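Local coordinates for protein serine protease inhibitor infestin (Triatoma infestans, PDB 2ERW) that probably inhibits serine proteases, as a Kazal-type domain of infestin, this one (infestin 4) acting on the blood-clotting protease factor XIIa, at residues A[5-17]-A[24-36]. Numbering follows the deposited sequence. Where two conformers were deposited one is given.
Sequences PCACFRNYVPVCG and GNPCMLNCAAQTK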
loop_
_atom_site.group_PDB
_atom_site.type_symbol
_atom_site.label_atom_id
_atom_site.label_comp_id
_atom_site.label_asym_id
_atom_site.label_seq_id
_atom_site.Cartn_x
_atom_site.Cartn_y
_atom_site.Cartn_z
ATOM N N PRO A 5 10.075 3.500 -9.555
ATOM C CA PRO A 5 9.324 2.890 -8.461
ATOM C C PRO A 5 7.818 3.018 -8.648
ATOM O O PRO A 5 7.051 2.263 -8.036
ATOM C CB PRO A 5 9.756 3.702 -7.232
ATOM C CG PRO A 5 10.827 4.639 -7.691
ATOM C CD PRO A 5 10.683 4.782 -9.165
ATOM N N CYS A 6 7.408 3.964 -9.490
ATOM C CA CYS A 6 5.996 4.273 -9.702
ATOM C C CYS A 6 5.459 3.757 -11.026
ATOM O O CYS A 6 4.315 4.009 -11.400
ATOM C CB CYS A 6 5.779 5.768 -9.569
ATOM S SG CYS A 6 6.193 6.267 -7.912
ATOM N N ALA A 7 6.302 3.005 -11.707
ATOM C CA ALA A 7 5.908 2.300 -12.896
ATOM C C ALA A 7 5.291 1.018 -12.391
ATOM O O ALA A 7 5.993 0.042 -12.162
ATOM C CB ALA A 7 7.116 2.002 -13.729
ATOM N N CYS A 8 3.987 1.039 -12.163
ATOM C CA CYS A 8 3.307 -0.135 -11.628
ATOM C C CYS A 8 2.065 -0.399 -12.406
ATOM O O CYS A 8 1.427 0.522 -12.913
ATOM C CB CYS A 8 2.884 0.091 -10.196
ATOM S SG CYS A 8 4.217 0.450 -9.095
ATOM N N PHE A 9 1.713 -1.671 -12.501
ATOM C CA PHE A 9 0.405 -2.026 -12.990
ATOM C C PHE A 9 -0.571 -1.922 -11.854
ATOM O O PHE A 9 -0.182 -1.742 -10.722
ATOM C CB PHE A 9 0.425 -3.415 -13.610
ATOM C CG PHE A 9 1.126 -3.435 -14.916
ATOM C CD1 PHE A 9 0.667 -2.646 -15.955
ATOM C CD2 PHE A 9 2.271 -4.189 -15.083
ATOM C CE1 PHE A 9 1.328 -2.619 -17.161
ATOM C CE2 PHE A 9 2.938 -4.186 -16.302
ATOM C CZ PHE A 9 2.461 -3.407 -17.334
ATOM N N ARG A 10 -1.852 -2.014 -12.180
ATOM C CA ARG A 10 -2.868 -1.795 -11.158
ATOM C C ARG A 10 -3.392 -3.074 -10.549
ATOM O O ARG A 10 -4.291 -3.029 -9.731
ATOM C CB ARG A 10 -4.018 -0.972 -11.732
ATOM C CG ARG A 10 -3.598 0.442 -12.121
ATOM C CD ARG A 10 -4.769 1.243 -12.631
ATOM N NE ARG A 10 -4.337 2.546 -13.140
ATOM C CZ ARG A 10 -4.173 2.834 -14.430
ATOM N NH1 ARG A 10 -4.409 1.917 -15.361
ATOM N NH2 ARG A 10 -3.779 4.047 -14.795
ATOM N N ASN A 11 -2.820 -4.213 -10.925
ATOM C CA ASN A 11 -3.298 -5.477 -10.409
ATOM C C ASN A 11 -3.470 -5.405 -8.915
ATOM O O ASN A 11 -2.584 -4.950 -8.191
ATOM C CB ASN A 11 -2.286 -6.565 -10.679
ATOM C CG ASN A 11 -2.000 -6.739 -12.115
ATOM O OD1 ASN A 11 -1.756 -5.787 -12.845
ATOM N ND2 ASN A 11 -2.013 -7.989 -12.554
ATOM N N TYR A 12 -4.587 -5.914 -8.447
ATOM C CA TYR A 12 -4.964 -5.723 -7.078
ATOM C C TYR A 12 -4.367 -6.793 -6.208
ATOM O O TYR A 12 -4.777 -7.954 -6.241
ATOM C CB TYR A 12 -6.485 -5.700 -7.005
ATOM C CG TYR A 12 -6.996 -5.425 -5.637
ATOM C CD1 TYR A 12 -6.668 -4.244 -4.980
ATOM C CD2 TYR A 12 -7.800 -6.343 -4.986
ATOM C CE1 TYR A 12 -7.129 -3.984 -3.721
ATOM C CE2 TYR A 12 -8.288 -6.085 -3.728
ATOM C CZ TYR A 12 -7.938 -4.912 -3.097
ATOM O OH TYR A 12 -8.384 -4.637 -1.837
ATOM N N VAL A 13 -3.364 -6.372 -5.445
ATOM C CA VAL A 13 -2.675 -7.240 -4.512
ATOM C C VAL A 13 -2.513 -6.381 -3.281
ATOM O O VAL A 13 -1.443 -5.832 -3.018
ATOM C CB VAL A 13 -1.317 -7.675 -5.059
ATOM C CG1 VAL A 13 -0.622 -8.585 -4.052
ATOM C CG2 VAL A 13 -1.504 -8.386 -6.390
ATOM N N PRO A 14 -3.603 -6.182 -2.550
ATOM C CA PRO A 14 -3.599 -5.161 -1.521
ATOM C C PRO A 14 -2.679 -5.462 -0.363
ATOM O O PRO A 14 -2.532 -6.587 0.061
ATOM C CB PRO A 14 -5.029 -5.136 -1.005
ATOM C CG PRO A 14 -5.542 -6.533 -1.314
ATOM C CD PRO A 14 -4.905 -6.873 -2.649
ATOM N N VAL A 15 -1.929 -4.436 -0.004
ATOM C CA VAL A 15 -1.020 -4.553 1.122
ATOM C C VAL A 15 -1.176 -3.331 1.977
ATOM O O VAL A 15 -1.598 -2.283 1.508
ATOM C CB VAL A 15 0.446 -4.732 0.669
ATOM C CG1 VAL A 15 0.599 -6.042 -0.047
ATOM C CG2 VAL A 15 0.899 -3.601 -0.256
ATOM N N CYS A 16 -0.823 -3.480 3.235
ATOM C CA CYS A 16 -1.049 -2.435 4.186
ATOM C C CYS A 16 0.260 -1.809 4.533
ATOM O O CYS A 16 1.186 -2.494 4.951
ATOM C CB CYS A 16 -1.701 -3.031 5.411
ATOM S SG CYS A 16 -1.995 -1.811 6.681
ATOM N N GLY A 17 0.334 -0.498 4.364
ATOM C CA GLY A 17 1.538 0.236 4.669
ATOM C C GLY A 17 1.629 0.631 6.126
ATOM O O GLY A 17 0.636 0.693 6.856
ATOM N N GLY A 24 -2.419 -0.586 -3.479
ATOM C CA GLY A 24 -3.080 -1.484 -4.377
ATOM C C GLY A 24 -2.255 -2.672 -4.742
ATOM O O GLY A 24 -2.802 -3.667 -5.183
ATOM N N ASN A 25 -0.945 -2.559 -4.606
ATOM C CA ASN A 25 -0.055 -3.684 -4.734
ATOM C C ASN A 25 1.270 -3.235 -4.187
ATOM O O ASN A 25 1.459 -2.068 -3.873
ATOM C CB ASN A 25 0.007 -4.224 -6.164
ATOM C CG ASN A 25 0.372 -3.168 -7.180
ATOM O OD1 ASN A 25 1.316 -2.404 -7.000
ATOM N ND2 ASN A 25 -0.336 -3.170 -8.291
ATOM N N PRO A 26 2.174 -4.175 -3.971
ATOM C CA PRO A 26 3.451 -3.782 -3.430
ATOM C C PRO A 26 4.217 -2.804 -4.284
ATOM O O PRO A 26 4.930 -1.972 -3.760
ATOM C CB PRO A 26 4.205 -5.110 -3.309
ATOM C CG PRO A 26 3.093 -6.086 -3.088
ATOM C CD PRO A 26 1.973 -5.635 -3.967
ATOM N N CYS A 27 4.080 -2.907 -5.600
ATOM C CA CYS A 27 4.755 -1.951 -6.438
ATOM C C CYS A 27 4.286 -0.553 -6.090
ATOM O O CYS A 27 5.081 0.363 -5.944
ATOM C CB CYS A 27 4.484 -2.303 -7.887
ATOM S SG CYS A 27 5.341 -1.259 -9.050
ATOM N N MET A 28 2.982 -0.392 -5.928
ATOM C CA MET A 28 2.468 0.920 -5.600
ATOM C C MET A 28 2.887 1.363 -4.226
ATOM O O MET A 28 3.105 2.533 -4.019
ATOM C CB MET A 28 0.961 0.913 -5.688
ATOM C CG MET A 28 0.542 0.621 -7.077
ATOM S SD MET A 28 0.652 2.063 -8.072
ATOM C CE MET A 28 -0.440 1.611 -9.417
ATOM N N LEU A 29 3.020 0.440 -3.287
ATOM C CA LEU A 29 3.544 0.834 -1.989
ATOM C C LEU A 29 4.955 1.340 -2.152
ATOM O O LEU A 29 5.320 2.363 -1.578
ATOM C CB LEU A 29 3.503 -0.368 -1.039
ATOM C CG LEU A 29 3.972 -0.030 0.374
ATOM C CD1 LEU A 29 3.207 -0.856 1.359
ATOM C CD2 LEU A 29 5.469 -0.252 0.547
ATOM N N ASN A 30 5.756 0.636 -2.939
ATOM C CA ASN A 30 7.110 1.097 -3.116
ATOM C C ASN A 30 7.157 2.449 -3.780
ATOM O O ASN A 30 7.969 3.306 -3.437
ATOM C CB ASN A 30 7.924 0.130 -3.929
ATOM C CG ASN A 30 9.347 0.579 -4.018
ATOM O OD1 ASN A 30 10.035 0.665 -3.000
ATOM N ND2 ASN A 30 9.770 0.971 -5.207
ATOM N N CYS A 31 6.284 2.657 -4.745
ATOM C CA CYS A 31 6.209 3.959 -5.367
ATOM C C CYS A 31 5.987 5.010 -4.300
ATOM O O CYS A 31 6.672 6.024 -4.267
ATOM C CB CYS A 31 5.042 3.967 -6.316
ATOM S SG CYS A 31 4.610 5.566 -6.885
ATOM N N ALA A 32 5.029 4.767 -3.413
ATOM C CA ALA A 32 4.742 5.737 -2.370
ATOM C C ALA A 32 5.933 5.883 -1.429
ATOM O O ALA A 32 6.228 6.978 -0.969
ATOM C CB ALA A 32 3.513 5.324 -1.616
ATOM N N ALA A 33 6.625 4.772 -1.172
ATOM C CA ALA A 33 7.777 4.780 -0.263
ATOM C C ALA A 33 8.872 5.645 -0.828
ATOM O O ALA A 33 9.643 6.236 -0.088
ATOM C CB ALA A 33 8.296 3.377 -0.056
ATOM N N GLN A 34 8.942 5.712 -2.145
ATOM C CA GLN A 34 10.037 6.431 -2.784
ATOM C C GLN A 34 9.690 7.871 -3.070
ATOM O O GLN A 34 10.589 8.685 -3.287
ATOM C CB GLN A 34 10.468 5.748 -4.085
ATOM C CG GLN A 34 10.988 4.322 -3.955
ATOM C CD GLN A 34 11.740 4.029 -2.670
ATOM O OE1 GLN A 34 11.446 3.051 -1.983
ATOM N NE2 GLN A 34 12.718 4.863 -2.344
ATOM N N THR A 35 8.403 8.204 -3.073
ATOM C CA THR A 35 7.979 9.510 -3.581
ATOM C C THR A 35 7.030 10.271 -2.667
ATOM O O THR A 35 6.931 11.490 -2.752
ATOM C CB THR A 35 7.291 9.376 -4.961
ATOM O OG1 THR A 35 6.112 8.576 -4.826
ATOM C CG2 THR A 35 8.224 8.729 -5.967
ATOM N N LYS A 36 6.329 9.556 -1.793
ATOM C CA LYS A 36 5.297 10.197 -0.994
ATOM C C LYS A 36 5.467 10.066 0.501
ATOM O O LYS A 36 5.164 10.987 1.239
ATOM C CB LYS A 36 3.927 9.636 -1.369
ATOM C CG LYS A 36 3.303 10.323 -2.560
ATOM C CD LYS A 36 1.939 9.710 -2.826
ATOM C CE LYS A 36 1.273 10.287 -4.054
ATOM N NZ LYS A 36 0.036 9.521 -4.369
HETATM O O HOH W 1 -4.576 -2.032 -7.279
#
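Asn25 pushes its carboxamide into the bend of 5-17, where ND2 gives one hydrogen to Phe9 O (2.8 Å) and the other to Asn11 O (2.9 Å). Both oxygens lie close to the amide plane, although the amide nitrogen sits 38° out of the carbonyl plane of Phe9. With CG between its own backbone N and carbonyl carbon (chi1 55°), Asn25 can also turn OD1 back to Met28 N at 2.8 Å, the N-cap bond of helix 26-35. Cut back to an alanine, this position would probably leave the carbonyls of Phe9 and Asn11 without their shared donor and the first helical turn without its side-chain cap, the loop being freer to shift. Just beyond, Val13 N donates to Gly24 O. Phe9 to Asn11 probably belong to the canonical reactive-site loop of this Kazal domain, which the asparagine at the head of the helix spans, as in other Kazal inhibitors. Two disulfides pin the N-terminal end of 5-17: Cys8 to Cys27 on the first helical turn, Cys6 to Cys31 one turn on. In one of its two conformers Met28, bent at chi2 (-80°), lays SD against Cys8 CB at 3.7 Å. Where strand 15-17 begins, Val15 straddles the helix start, CG1 meeting Pro26 CG and CG2 meeting Leu29 CD1, both at 3.9 Å and crosswise; Tyr23 and Leu42 also pack on Val15 and Leu29.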